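Probable serine protease HTRA3 (Homo sapiens, PDB 2P3W) is a probable serine protease whose PDZ domain binds the C-terminal end of peptide ligands, here a phage-derived sequence. Local coordinates at residues 6-11 and 98-103; 37-42 and 57-62; 61-66 and 81-86. All coordinates share one frame; numbering follows the deposited sequence.

Contact 1. Residues 6-11 and 98-103; sequences RFIGIR and IAPEVV
Two backbone hydrogen bonds join Phe7 to Glu101, forming one hydrogen-bonded antiparallel pair. Phe7 N donates to Glu101 O over 3.0 Å, and Glu101 N returns the bond to Phe7 O over the same distance. Both donors lie in the plane of the carbonyl they meet, but the second bond is bent, with 140° at its hydrogen. Longer CA-H...O contacts lie beside this pair, with Arg6 CA 3.3 Å from Glu101 O and Pro100 CA close to Phe7 O.

On the Phe7 side of the sheet, the Glu101 side chain runs alongside the aromatic ring. CG of Phe7 sits in the crowded position between its backbone N and carbonyl carbon (chi1 75°), which brings the ring under Glu101. Glu101 CB stands over the ring face, 4.1 Å from its centroid, in a CH-pi contact. Further out, the carboxylate carbon CD reaches within 3.6 Å of Phe7 CZ, its plane tilted 40° to the ring. The acid's OE1 is paired in a salt bridge with Arg50. A methyl of Val103 meets the ring at its edge, CG2 to Phe7 CE1 at 3.7 Å. The other face carries Arg6, whose NH1 passes near CG2 of Val102. Where the pairing ends, Ile8 CG2 rests 3.9 Å from Ile98 CG2 and also touches the Pro100 ring.

Helix 47-51 packs on Phe7, and Ile8 O accepts a bond from Ser48 OG. Phe7-Ile8-Gly9-Ile10 probably corresponds to the carboxylate-binding loop of PDZ domains, consistent with Val112 of the second subunit, the end of the phage-derived ligand, packing on Ile8 and Ile10. The chain entering that probable loop is thus joined to strand 92-103 by one backbone pair and side-chain contacts on both faces, while the carboxylate of Glu101 is engaged by Arg50.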
ATOM      1  N   ARG A   6     -12.588  -0.140   3.703  1.00 18.97           N
ATOM      2  CA  ARG A   6     -12.510  -1.608   3.648  1.00 18.93           C
ATOM      3  C   ARG A   6     -11.348  -1.922   2.732  1.00 19.88           C
ATOM      4  O   ARG A   6     -11.246  -1.369   1.641  1.00 19.67           O
ATOM      5  CB  ARG A   6     -13.798  -2.231   3.049  1.00 22.34           C
ATOM      6  CG  ARG A   6     -15.003  -1.976   3.893  1.00 24.94           C
ATOM      7  CD  ARG A   6     -16.339  -2.017   3.140  1.00 26.88           C
ATOM      8  NE  ARG A   6     -17.220  -1.034   3.774  1.00 30.32           N
ATOM      9  CZ  ARG A   6     -17.805  -1.207   4.959  1.00 29.74           C
ATOM     10  NH1 ARG A   6     -17.694  -2.351   5.621  1.00 29.70           N
ATOM     11  NH2 ARG A   6     -18.505  -0.215   5.491  1.00 28.72           N
ATOM     12  N   PHE A   7     -10.455  -2.801   3.168  1.00 16.09           N
ATOM     13  CA  PHE A   7      -9.292  -3.093   2.360  1.00 15.80           C
ATOM     14  C   PHE A   7      -8.810  -4.515   2.534  1.00 15.63           C
ATOM     15  O   PHE A   7      -9.031  -5.154   3.560  1.00 17.01           O
ATOM     16  CB  PHE A   7      -8.152  -2.109   2.665  1.00 19.16           C
ATOM     17  CG  PHE A   7      -7.444  -2.347   3.975  1.00 15.79           C
ATOM     18  CD1 PHE A   7      -7.952  -1.837   5.165  1.00 22.75           C
ATOM     19  CD2 PHE A   7      -6.243  -3.061   4.024  1.00 20.99           C
ATOM     20  CE1 PHE A   7      -7.273  -2.060   6.373  1.00 21.10           C
ATOM     21  CE2 PHE A   7      -5.607  -3.295   5.189  1.00 22.56           C
ATOM     22  CZ  PHE A   7      -6.106  -2.799   6.371  1.00 21.75           C
ATOM     23  N   ILE A   8      -8.154  -5.021   1.488  1.00 17.71           N
ATOM     24  CA  ILE A   8      -7.497  -6.327   1.601  1.00 16.00           C
ATOM     25  C   ILE A   8      -5.968  -6.295   1.570  1.00 15.94           C
ATOM     26  O   ILE A   8      -5.332  -7.280   1.948  1.00 18.66           O
ATOM     27  CB  ILE A   8      -8.009  -7.350   0.552  1.00 16.37           C
ATOM     28  CG1 ILE A   8      -7.775  -6.882  -0.880  1.00 18.28           C
ATOM     29  CG2 ILE A   8      -9.501  -7.616   0.804  1.00 17.63           C
ATOM     30  CD1 ILE A   8      -8.078  -7.919  -1.971  1.00 19.75           C
ATOM     31  N   GLY A   9      -5.372  -5.192   1.126  1.00 18.87           N
ATOM     32  CA  GLY A   9      -3.935  -5.037   1.216  1.00 17.89           C
ATOM     33  C   GLY A   9      -3.113  -5.590   0.065  1.00 19.91           C
ATOM     34  O   GLY A   9      -2.050  -6.190   0.281  1.00 21.42           O
ATOM     35  N   ILE A  10      -3.579  -5.368  -1.161  1.00 18.54           N
ATOM     36  CA  ILE A  10      -2.739  -5.648  -2.322  1.00 17.73           C
ATOM     37  C   ILE A  10      -2.696  -4.450  -3.239  1.00 18.75           C
ATOM     38  O   ILE A  10      -3.671  -3.679  -3.291  1.00 18.12           O
ATOM     39  CB  ILE A  10      -3.208  -6.896  -3.095  1.00 19.99           C
ATOM     40  CG1 ILE A  10      -4.595  -6.710  -3.674  1.00 20.58           C
ATOM     41  CG2 ILE A  10      -3.205  -8.154  -2.232  1.00 19.33           C
ATOM     42  CD1 ILE A  10      -4.943  -7.805  -4.714  1.00 21.89           C
ATOM     43  N   ARG A  11      -1.579  -4.310  -3.968  1.00 18.69           N
ATOM     44  CA  ARG A  11      -1.500  -3.362  -5.076  1.00 17.81           C
ATOM     45  C   ARG A  11      -1.704  -4.204  -6.348  1.00 18.04           C
ATOM     46  O   ARG A  11      -0.948  -5.128  -6.619  1.00 16.89           O
ATOM     47  CB  ARG A  11      -0.187  -2.586  -5.061  1.00 18.97           C
ATOM     48  CG  ARG A  11      -0.111  -1.596  -6.227  1.00 23.20           C
ATOM     49  CD  ARG A  11       0.599  -0.317  -5.892  1.00 20.30           C
ATOM     50  NE  ARG A  11       1.999  -0.511  -5.527  1.00 19.62           N
ATOM     51  CZ  ARG A  11       2.970  -0.738  -6.389  1.00 20.91           C
ATOM     52  NH1 ARG A  11       2.706  -0.817  -7.675  1.00 19.55           N
ATOM     53  NH2 ARG A  11       4.226  -0.865  -5.958  1.00 21.51           N
ATOM     54  N   ILE A  98     -10.545 -14.342   2.237  1.00 15.65           N
ATOM     55  CA  ILE A  98      -9.909 -13.106   2.674  1.00 16.44           C
ATOM     56  C   ILE A  98     -10.994 -12.139   3.083  1.00 16.19           C
ATOM     57  O   ILE A  98     -11.717 -11.614   2.236  1.00 16.83           O
ATOM     58  CB  ILE A  98      -9.059 -12.433   1.546  1.00 17.13           C
ATOM     59  CG1 ILE A  98      -8.008 -13.416   0.964  1.00 16.04           C
ATOM     60  CG2 ILE A  98      -8.415 -11.182   2.073  1.00 17.17           C
ATOM     61  CD1 ILE A  98      -7.018 -13.959   1.977  1.00 16.83           C
ATOM     62  N   ALA A  99     -11.132 -11.909   4.389  1.00 16.86           N
ATOM     63  CA  ALA A  99     -12.078 -10.916   4.889  1.00 14.39           C
ATOM     64  C   ALA A  99     -11.521  -9.493   4.853  1.00 13.74           C
ATOM     65  O   ALA A  99     -10.510  -9.221   5.515  1.00 16.62           O
ATOM     66  CB  ALA A  99     -12.461 -11.273   6.355  1.00 14.21           C
ATOM     67  N   PRO A 100     -12.158  -8.575   4.094  1.00 15.21           N
ATOM     68  CA  PRO A 100     -11.665  -7.187   4.134  1.00 15.20           C
ATOM     69  C   PRO A 100     -11.672  -6.634   5.550  1.00 16.54           C
ATOM     70  O   PRO A 100     -12.628  -6.826   6.273  1.00 16.81           O
ATOM     71  CB  PRO A 100     -12.659  -6.417   3.232  1.00 18.21           C
ATOM     72  CG  PRO A 100     -13.192  -7.469   2.288  1.00 17.03           C
ATOM     73  CD  PRO A 100     -13.264  -8.748   3.129  1.00 15.25           C
ATOM     74  N   GLU A 101     -10.571  -6.015   5.940  1.00 16.67           N
ATOM     75  CA  GLU A 101     -10.442  -5.279   7.203  1.00 17.20           C
ATOM     76  C   GLU A 101     -11.141  -3.940   7.089  1.00 17.14           C
ATOM     77  O   GLU A 101     -11.046  -3.274   6.070  1.00 18.47           O
ATOM     78  CB  GLU A 101      -8.963  -5.074   7.507  1.00 18.36           C
ATOM     79  CG  GLU A 101      -8.661  -4.407   8.827  1.00 22.07           C
ATOM     80  CD  GLU A 101      -7.188  -4.590   9.272  1.00 29.57           C
ATOM     81  OE1 GLU A 101      -6.455  -5.511   8.779  1.00 25.29           O
ATOM     82  OE2 GLU A 101      -6.751  -3.758  10.112  1.00 32.33           O
ATOM     83  N   VAL A 102     -11.873  -3.560   8.134  1.00 17.12           N
ATOM     84  CA  VAL A 102     -12.613  -2.312   8.144  1.00 15.95           C
ATOM     85  C   VAL A 102     -12.003  -1.354   9.172  1.00 15.93           C
ATOM     86  O   VAL A 102     -11.804  -1.710  10.346  1.00 17.06           O
ATOM     87  CB  VAL A 102     -14.096  -2.549   8.495  1.00 16.06           C
ATOM     88  CG1 VAL A 102     -14.881  -1.244   8.361  1.00 17.13           C
ATOM     89  CG2 VAL A 102     -14.699  -3.652   7.578  1.00 20.74           C
ATOM     90  N   VAL A 103     -11.695  -0.138   8.723  1.00 14.25           N
ATOM     91  CA  VAL A 103     -11.146   0.910   9.602  1.00 15.30           C
ATOM     92  C   VAL A 103     -12.099   2.090   9.602  1.00 16.59           C
ATOM     93  O   VAL A 103     -12.510   2.564   8.562  1.00 19.52           O
ATOM     94  CB  VAL A 103      -9.728   1.365   9.144  1.00 20.56           C
ATOM     95  CG1 VAL A 103      -9.114   2.335  10.142  1.00 23.37           C
ATOM     96  CG2 VAL A 103      -8.813   0.160   8.951  1.00 22.37           C
TER

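Contact 2. Residues 37-42 and 57-62; sequences IYVQEV and DIIVKV
The pairing of these two antiparallel strands is short, and at its end Asp57 O receives Val39 N nearly along its C=O axis, at 168°, instead of from one side. That bond is 2.9 Å long and connects strand 37-42 to the residue just before strand 58-62. Beyond it the first strand departs: Gln40 and Glu41 both face Arg11 in a classic beta bulge, Gln40 taking a helix-like backbone conformation.

The regular part of the ladder is the hydrogen-bonded pair of Ile37 and Ile59. Ile59 N donates to Ile37 O at 2.8 Å in an almost straight bond, and Ile37 N donates to Ile59 O at 2.9 Å, each donor in the carbonyl plane. The CA of Ile58 adds a contact to Ile37 O at 3.4 Å.

Three aliphatic side chains cluster on the Ile59 side. The CG2 methyl of Val39, anti to its carbonyl carbon and beside the backbone N, lies across the tip of Ile59 with 3.9 Å to CD1, and it also rests on Asp57 O and CB. Ile37 meets Ile59 at the roots, CB to CB at 4.2 Å, while the end of its side chain leads away from Ile59; the residue also packs on Met12 of strand 10-14. On the reverse face Ile58 CG1 comes up to the edge of the Tyr38 ring, 4.1 Å from CD1, the two side chains crossing obliquely. Gln40 OE1 sits in the plane of that ring, at its edge, and also takes a bond from Arg13.

The Asp57 carboxylate is held by a salt bridge to Arg89 and by the backbone N of Gln54, which would favour its charged form. Cohesion across the strands therefore comes from main-chain bonds and branched aliphatic groups, while the carboxylate of Asp57 finds its partners outside the two strands.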
ATOM      1  N   ILE A  37      -6.423 -10.478 -12.305  1.00 16.61           N
ATOM      2  CA  ILE A  37      -5.811  -9.378 -11.574  1.00 16.62           C
ATOM      3  C   ILE A  37      -4.458  -9.792 -11.037  1.00 18.10           C
ATOM      4  O   ILE A  37      -4.355 -10.702 -10.216  1.00 19.14           O
ATOM      5  CB  ILE A  37      -6.679  -8.955 -10.360  1.00 19.83           C
ATOM      6  CG1 ILE A  37      -8.143  -8.688 -10.771  1.00 23.88           C
ATOM      7  CG2 ILE A  37      -6.059  -7.769  -9.679  1.00 20.72           C
ATOM      8  CD1 ILE A  37      -8.309  -7.757 -11.875  1.00 27.69           C
ATOM      9  N   TYR A  38      -3.412  -9.104 -11.470  1.00 15.33           N
ATOM     10  CA  TYR A  38      -2.064  -9.408 -10.987  1.00 15.00           C
ATOM     11  C   TYR A  38      -1.742  -8.741  -9.649  1.00 19.40           C
ATOM     12  O   TYR A  38      -2.008  -7.545  -9.453  1.00 18.34           O
ATOM     13  CB  TYR A  38      -1.085  -8.960 -12.022  1.00 15.40           C
ATOM     14  CG  TYR A  38       0.366  -9.289 -11.723  1.00 16.04           C
ATOM     15  CD1 TYR A  38       0.854 -10.578 -11.862  1.00 17.69           C
ATOM     16  CD2 TYR A  38       1.231  -8.301 -11.315  1.00 17.05           C
ATOM     17  CE1 TYR A  38       2.197 -10.872 -11.591  1.00 17.88           C
ATOM     18  CE2 TYR A  38       2.573  -8.568 -11.051  1.00 17.76           C
ATOM     19  CZ  TYR A  38       3.049  -9.853 -11.181  1.00 20.38           C
ATOM     20  OH  TYR A  38       4.393 -10.096 -10.919  1.00 22.50           O
ATOM     21  N   VAL A  39      -1.156  -9.509  -8.733  1.00 16.29           N
ATOM     22  CA  VAL A  39      -0.774  -8.978  -7.418  1.00 15.29           C
ATOM     23  C   VAL A  39       0.661  -8.464  -7.504  1.00 18.44           C
ATOM     24  O   VAL A  39       1.636  -9.229  -7.413  1.00 16.41           O
ATOM     25  CB  VAL A  39      -0.913 -10.024  -6.291  1.00 17.59           C
ATOM     26  CG1 VAL A  39      -0.537  -9.419  -4.926  1.00 18.87           C
ATOM     27  CG2 VAL A  39      -2.308 -10.627  -6.271  1.00 18.71           C
ATOM     28  N   GLN A  40       0.770  -7.146  -7.690  1.00 16.54           N
ATOM     29  CA  GLN A  40       2.069  -6.485  -7.770  1.00 16.57           C
ATOM     30  C   GLN A  40       2.753  -6.445  -6.409  1.00 18.50           C
ATOM     31  O   GLN A  40       3.945  -6.699  -6.322  1.00 18.25           O
ATOM     32  CB  GLN A  40       1.920  -5.075  -8.360  1.00 16.15           C
ATOM     33  CG  GLN A  40       3.209  -4.275  -8.480  1.00 18.40           C
ATOM     34  CD  GLN A  40       4.228  -4.830  -9.449  1.00 22.57           C
ATOM     35  OE1 GLN A  40       3.879  -5.409 -10.464  1.00 21.05           O
ATOM     36  NE2 GLN A  40       5.513  -4.577  -9.173  1.00 29.21           N
ATOM     37  N   GLU A  41       2.004  -6.107  -5.360  1.00 16.75           N
ATOM     38  CA  GLU A  41       2.552  -6.047  -3.996  1.00 17.39           C
ATOM     39  C   GLU A  41       1.489  -6.479  -2.966  1.00 16.40           C
ATOM     40  O   GLU A  41       0.284  -6.350  -3.204  1.00 18.25           O
ATOM     41  CB  GLU A  41       3.020  -4.623  -3.642  1.00 18.84           C
ATOM     42  CG  GLU A  41       4.069  -3.996  -4.531  1.00 25.10           C
ATOM     43  CD  GLU A  41       5.415  -4.721  -4.525  1.00 29.05           C
ATOM     44  OE1 GLU A  41       6.148  -4.559  -5.541  1.00 26.21           O
ATOM     45  OE2 GLU A  41       5.737  -5.436  -3.532  1.00 24.41           O
ATOM     46  N   VAL A  42       1.965  -7.025  -1.839  1.00 16.41           N
ATOM     47  CA  VAL A  42       1.104  -7.319  -0.687  1.00 16.56           C
ATOM     48  C   VAL A  42       1.544  -6.485   0.506  1.00 17.56           C
ATOM     49  O   VAL A  42       2.739  -6.459   0.862  1.00 17.68           O
ATOM     50  CB  VAL A  42       1.173  -8.821  -0.309  1.00 18.58           C
ATOM     51  CG1 VAL A  42       0.226  -9.116   0.838  1.00 20.02           C
ATOM     52  CG2 VAL A  42       0.871  -9.699  -1.526  1.00 18.47           C
ATOM     53  N   ASP A  57       0.955 -13.528  -7.653  1.00 15.43           N
ATOM     54  CA  ASP A  57      -0.301 -14.283  -7.717  1.00 15.02           C
ATOM     55  C   ASP A  57      -1.212 -13.630  -8.737  1.00 17.05           C
ATOM     56  O   ASP A  57      -1.175 -12.410  -8.921  1.00 16.27           O
ATOM     57  CB  ASP A  57      -0.983 -14.305  -6.355  1.00 16.66           C
ATOM     58  CG  ASP A  57      -0.402 -15.318  -5.405  1.00 14.12           C
ATOM     59  OD1 ASP A  57       0.507 -16.083  -5.790  1.00 18.32           O
ATOM     60  OD2 ASP A  57      -0.926 -15.370  -4.266  1.00 17.17           O
ATOM     61  N   ILE A  58      -2.001 -14.420  -9.450  1.00 14.68           N
ATOM     62  CA  ILE A  58      -3.067 -13.843 -10.285  1.00 15.24           C
ATOM     63  C   ILE A  58      -4.422 -14.257  -9.728  1.00 16.70           C
ATOM     64  O   ILE A  58      -4.702 -15.449  -9.617  1.00 16.62           O
ATOM     65  CB  ILE A  58      -2.921 -14.265 -11.765  1.00 12.68           C
ATOM     66  CG1 ILE A  58      -1.583 -13.794 -12.345  1.00 17.18           C
ATOM     67  CG2 ILE A  58      -4.069 -13.693 -12.617  1.00 17.23           C
ATOM     68  CD1 ILE A  58      -1.151 -14.446 -13.639  1.00 18.31           C
ATOM     69  N   ILE A  59      -5.272 -13.279  -9.432  1.00 15.68           N
ATOM     70  CA  ILE A  59      -6.596 -13.505  -8.876  1.00 17.32           C
ATOM     71  C   ILE A  59      -7.536 -13.592 -10.073  1.00 19.40           C
ATOM     72  O   ILE A  59      -7.621 -12.658 -10.888  1.00 16.36           O
ATOM     73  CB  ILE A  59      -7.013 -12.387  -7.877  1.00 18.79           C
ATOM     74  CG1 ILE A  59      -5.978 -12.264  -6.737  1.00 17.94           C
ATOM     75  CG2 ILE A  59      -8.399 -12.670  -7.328  1.00 22.60           C
ATOM     76  CD1 ILE A  59      -6.150 -11.071  -5.865  1.00 22.04           C
ATOM     77  N   VAL A  60      -8.210 -14.740 -10.220  1.00 17.41           N
ATOM     78  CA  VAL A  60      -9.059 -14.989 -11.378  1.00 17.12           C
ATOM     79  C   VAL A  60     -10.572 -15.039 -11.120  1.00 17.27           C
ATOM     80  O   VAL A  60     -11.345 -14.827 -12.044  1.00 19.22           O
ATOM     81  CB  VAL A  60      -8.595 -16.233 -12.153  1.00 21.29           C
ATOM     82  CG1 VAL A  60      -7.154 -16.006 -12.650  1.00 19.72           C
ATOM     83  CG2 VAL A  60      -8.671 -17.481 -11.296  1.00 24.56           C
ATOM     84  N   LYS A  61     -10.990 -15.294  -9.880  1.00 16.74           N
ATOM     85  CA  LYS A  61     -12.396 -15.270  -9.511  1.00 19.48           C
ATOM     86  C   LYS A  61     -12.577 -14.767  -8.092  1.00 16.93           C
ATOM     87  O   LYS A  61     -11.674 -14.875  -7.261  1.00 18.28           O
ATOM     88  CB  LYS A  61     -13.015 -16.669  -9.606  1.00 23.57           C
ATOM     89  CG  LYS A  61     -13.132 -17.195 -11.013  1.00 25.81           C
ATOM     90  CD  LYS A  61     -14.009 -18.454 -11.065  1.00 25.73           C
ATOM     91  CE  LYS A  61     -14.270 -18.877 -12.508  1.00 32.32           C
ATOM     92  NZ  LYS A  61     -15.241 -17.958 -13.189  1.00 40.70           N
ATOM     93  N   VAL A  62     -13.733 -14.168  -7.848  1.00 18.73           N
ATOM     94  CA  VAL A  62     -14.145 -13.779  -6.502  1.00 17.18           C
ATOM     95  C   VAL A  62     -15.564 -14.295  -6.279  1.00 18.42           C
ATOM     96  O   VAL A  62     -16.461 -14.018  -7.077  1.00 19.61           O
ATOM     97  CB  VAL A  62     -14.055 -12.255  -6.280  1.00 18.90           C
ATOM     98  CG1 VAL A  62     -14.835 -11.466  -7.337  1.00 20.36           C
ATOM     99  CG2 VAL A  62     -14.529 -11.868  -4.882  1.00 20.59           C
TER

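Contact 3. Residues 61-66 and 81-86; sequences KVNGRP and SPLLLE
A two-residue beta hairpin closed by a type I' turn from Val62 to Arg65 forms one side of this contact, and its Asn63-Gly64 corner docks on strand 83-89. Asn63 takes left-handed backbone angles (phi 49°), as the first corner of such a turn requires. Its N donates to Leu84 O at 2.9 Å, entering on a lone pair. Its side chain answers in the other direction: OD1 accepts Leu84 N at 2.8 Å, in a nearly straight bond although the donor stands above the amide plane. The side-chain carbonyl thereby takes over the acceptor role of a main-chain oxygen, so Asn63 holds Leu84 by both its N and its O. Water 1 donates to the same OD1 and to Pro82 O, while water 2 bridges Gly64 N to Leu84 O, so Asn63 OD1 and Leu84 O each receive two donors.

Before the turn Glu86 N donates to Lys61 O at 3.1 Å, from above the carbonyl plane. Lys61 and Glu86 run side by side, and the lysine CD lies 3.4 Å from Glu86 OE1. The ammonium swings past at chi4, leaving NZ 5.6 Å from OE2, which forms a salt bridge with Arg88 instead. On the buried face Val62 CG2 touches Leu85 CD2 at 3.7 Å and Leu83 CD2 slightly farther off.

Helix 70-79 covers that apolar face, resting Ala76 on Val62 and Val77 on Leu83. From the chain just after that helix Glu80 binds Asn63 ND2 and Arg65, and strand 92-103 flanks the other edge of strand 83-89.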
ATOM      1  N   LYS A  61     -10.990 -15.294  -9.880  1.00 16.74           N
ATOM      2  CA  LYS A  61     -12.396 -15.270  -9.511  1.00 19.48           C
ATOM      3  C   LYS A  61     -12.577 -14.767  -8.092  1.00 16.93           C
ATOM      4  O   LYS A  61     -11.674 -14.875  -7.261  1.00 18.28           O
ATOM      5  CB  LYS A  61     -13.015 -16.669  -9.606  1.00 23.57           C
ATOM      6  CG  LYS A  61     -13.132 -17.195 -11.013  1.00 25.81           C
ATOM      7  CD  LYS A  61     -14.009 -18.454 -11.065  1.00 25.73           C
ATOM      8  CE  LYS A  61     -14.270 -18.877 -12.508  1.00 32.32           C
ATOM      9  NZ  LYS A  61     -15.241 -17.958 -13.189  1.00 40.70           N
ATOM     10  N   VAL A  62     -13.733 -14.168  -7.848  1.00 18.73           N
ATOM     11  CA  VAL A  62     -14.145 -13.779  -6.502  1.00 17.18           C
ATOM     12  C   VAL A  62     -15.564 -14.295  -6.279  1.00 18.42           C
ATOM     13  O   VAL A  62     -16.461 -14.018  -7.077  1.00 19.61           O
ATOM     14  CB  VAL A  62     -14.055 -12.255  -6.280  1.00 18.90           C
ATOM     15  CG1 VAL A  62     -14.835 -11.466  -7.337  1.00 20.36           C
ATOM     16  CG2 VAL A  62     -14.529 -11.868  -4.882  1.00 20.59           C
ATOM     17  N   ASN A  63     -15.740 -15.091  -5.224  1.00 21.78           N
ATOM     18  CA  ASN A  63     -17.043 -15.696  -4.911  1.00 23.20           C
ATOM     19  C   ASN A  63     -17.659 -16.364  -6.159  1.00 24.29           C
ATOM     20  O   ASN A  63     -18.869 -16.307  -6.409  1.00 25.84           O
ATOM     21  CB  ASN A  63     -17.944 -14.643  -4.231  1.00 21.87           C
ATOM     22  CG  ASN A  63     -17.428 -14.244  -2.847  1.00 25.78           C
ATOM     23  OD1 ASN A  63     -16.697 -15.001  -2.196  1.00 20.78           O
ATOM     24  ND2 ASN A  63     -17.806 -13.055  -2.378  1.00 27.50           N
ATOM     25  N   GLY A  64     -16.809 -17.037  -6.930  1.00 19.43           N
ATOM     26  CA  GLY A  64     -17.246 -17.728  -8.150  1.00 24.21           C
ATOM     27  C   GLY A  64     -17.393 -16.901  -9.423  1.00 28.97           C
ATOM     28  O   GLY A  64     -17.683 -17.446 -10.481  1.00 30.95           O
ATOM     29  N   ARG A  65     -17.197 -15.595  -9.342  1.00 22.07           N
ATOM     30  CA  ARG A  65     -17.347 -14.731 -10.493  1.00 20.34           C
ATOM     31  C   ARG A  65     -16.014 -14.427 -11.138  1.00 26.77           C
ATOM     32  O   ARG A  65     -15.065 -14.050 -10.447  1.00 23.07           O
ATOM     33  CB  ARG A  65     -17.996 -13.429 -10.075  1.00 26.79           C
ATOM     34  CG  ARG A  65     -19.353 -13.609  -9.454  1.00 28.45           C
ATOM     35  CD  ARG A  65     -20.064 -12.291  -9.364  1.00 26.81           C
ATOM     36  NE  ARG A  65     -19.198 -11.294  -8.733  1.00 30.63           N
ATOM     37  CZ  ARG A  65     -19.041 -11.135  -7.424  1.00 30.67           C
ATOM     38  NH1 ARG A  65     -19.702 -11.894  -6.556  1.00 30.28           N
ATOM     39  NH2 ARG A  65     -18.220 -10.193  -6.988  1.00 37.19           N
ATOM     40  N   PRO A  66     -15.941 -14.530 -12.474  1.00 24.79           N
ATOM     41  CA  PRO A  66     -14.692 -14.213 -13.167  1.00 21.40           C
ATOM     42  C   PRO A  66     -14.257 -12.760 -13.015  1.00 22.76           C
ATOM     43  O   PRO A  66     -15.083 -11.848 -13.073  1.00 23.16           O
ATOM     44  CB  PRO A  66     -14.988 -14.546 -14.635  1.00 23.39           C
ATOM     45  CG  PRO A  66     -16.450 -14.633 -14.745  1.00 25.69           C
ATOM     46  CD  PRO A  66     -17.007 -14.957 -13.403  1.00 24.39           C
ATOM     47  N   SER A  81     -18.064  -9.603   1.915  1.00 16.86           N
ATOM     48  CA  SER A  81     -17.227 -10.017   3.013  1.00 16.02           C
ATOM     49  C   SER A  81     -17.641 -11.391   3.537  1.00 15.09           C
ATOM     50  O   SER A  81     -18.826 -11.603   3.903  1.00 16.73           O
ATOM     51  CB  SER A  81     -17.328  -9.012   4.155  1.00 19.30           C
ATOM     52  OG  SER A  81     -16.374  -9.314   5.176  1.00 16.98           O
ATOM     53  N   PRO A  82     -16.685 -12.343   3.590  1.00 16.51           N
ATOM     54  CA  PRO A  82     -15.322 -12.302   3.105  1.00 15.86           C
ATOM     55  C   PRO A  82     -15.362 -12.520   1.594  1.00 16.39           C
ATOM     56  O   PRO A  82     -16.442 -12.716   1.028  1.00 16.99           O
ATOM     57  CB  PRO A  82     -14.659 -13.497   3.800  1.00 15.20           C
ATOM     58  CG  PRO A  82     -15.787 -14.465   3.911  1.00 17.10           C
ATOM     59  CD  PRO A  82     -17.015 -13.643   4.185  1.00 18.29           C
ATOM     60  N   LEU A  83     -14.190 -12.554   0.987  1.00 15.73           N
ATOM     61  CA  LEU A  83     -14.003 -12.828  -0.432  1.00 15.85           C
ATOM     62  C   LEU A  83     -13.320 -14.185  -0.596  1.00 15.57           C
ATOM     63  O   LEU A  83     -12.189 -14.388  -0.103  1.00 19.44           O
ATOM     64  CB  LEU A  83     -13.118 -11.745  -1.053  1.00 18.46           C
ATOM     65  CG  LEU A  83     -13.562 -10.269  -0.932  1.00 20.62           C
ATOM     66  CD1 LEU A  83     -12.626  -9.397  -1.784  1.00 19.70           C
ATOM     67  CD2 LEU A  83     -14.949 -10.119  -1.374  1.00 19.44           C
ATOM     68  N   LEU A  84     -13.994 -15.094  -1.308  1.00 16.80           N
ATOM     69  CA  LEU A  84     -13.396 -16.362  -1.713  1.00 18.24           C
ATOM     70  C   LEU A  84     -12.657 -16.121  -3.025  1.00 18.68           C
ATOM     71  O   LEU A  84     -13.268 -16.007  -4.079  1.00 18.14           O
ATOM     72  CB  LEU A  84     -14.476 -17.444  -1.824  1.00 19.93           C
ATOM     73  CG  LEU A  84     -15.220 -17.784  -0.528  1.00 22.56           C
ATOM     74  CD1 LEU A  84     -16.454 -18.605  -0.810  1.00 27.40           C
ATOM     75  CD2 LEU A  84     -14.322 -18.517   0.451  1.00 24.41           C
ATOM     76  N   LEU A  85     -11.330 -16.038  -2.938  1.00 18.42           N
ATOM     77  CA  LEU A  85     -10.498 -15.630  -4.069  1.00 16.10           C
ATOM     78  C   LEU A  85      -9.795 -16.843  -4.650  1.00 18.73           C
ATOM     79  O   LEU A  85      -9.102 -17.540  -3.920  1.00 20.92           O
ATOM     80  CB  LEU A  85      -9.465 -14.588  -3.642  1.00 17.24           C
ATOM     81  CG  LEU A  85     -10.016 -13.241  -3.114  1.00 18.64           C
ATOM     82  CD1 LEU A  85      -8.936 -12.283  -2.719  1.00 22.89           C
ATOM     83  CD2 LEU A  85     -10.930 -12.613  -4.150  1.00 17.18           C
ATOM     84  N   GLU A  86      -9.994 -17.065  -5.945  1.00 19.43           N
ATOM     85  CA  GLU A  86      -9.335 -18.119  -6.712  1.00 16.89           C
ATOM     86  C   GLU A  86      -8.074 -17.521  -7.309  1.00 16.65           C
ATOM     87  O   GLU A  86      -8.131 -16.504  -8.006  1.00 19.28           O
ATOM     88  CB  GLU A  86     -10.273 -18.579  -7.836  1.00 25.45           C
ATOM     89  CG  GLU A  86      -9.889 -19.832  -8.657  1.00 30.58           C
ATOM     90  CD  GLU A  86     -11.062 -20.316  -9.550  1.00 29.88           C
ATOM     91  OE1 GLU A  86     -12.185 -20.548  -9.035  1.00 35.26           O
ATOM     92  OE2 GLU A  86     -10.877 -20.442 -10.777  1.00 37.03           O
TER
HETATM   93  O   HOH W   1     -17.780 -15.303   0.613  1.00 30.14           O
HETATM   94  O   HOH W   2     -14.068 -17.678  -6.364  1.00 19.99           O

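All three contacts join antiparallel strands of the same sheet, but at different depths. Contact 2 is the buried one, near the centre of the chain; the centres of contacts 1 and 3 lie about 10 Å from the chain centre, and both are partly exposed. Contacts 2 and 3 share strand 58-62, Lys61 and Val62, using its opposite edges, and Val60 N probably bonds to Glu86 O between them. Contact 1 connects to contact 3 through Ile98 and Leu83, and to contact 2 through Arg11 and the bulge. Aliphatic groups dominate contact 2, an aromatic ring and a carboxylate contact 1, while contact 3 alone relies on a side-chain amide and bridging waters. Contacts 1 and 2 reach the second subunit.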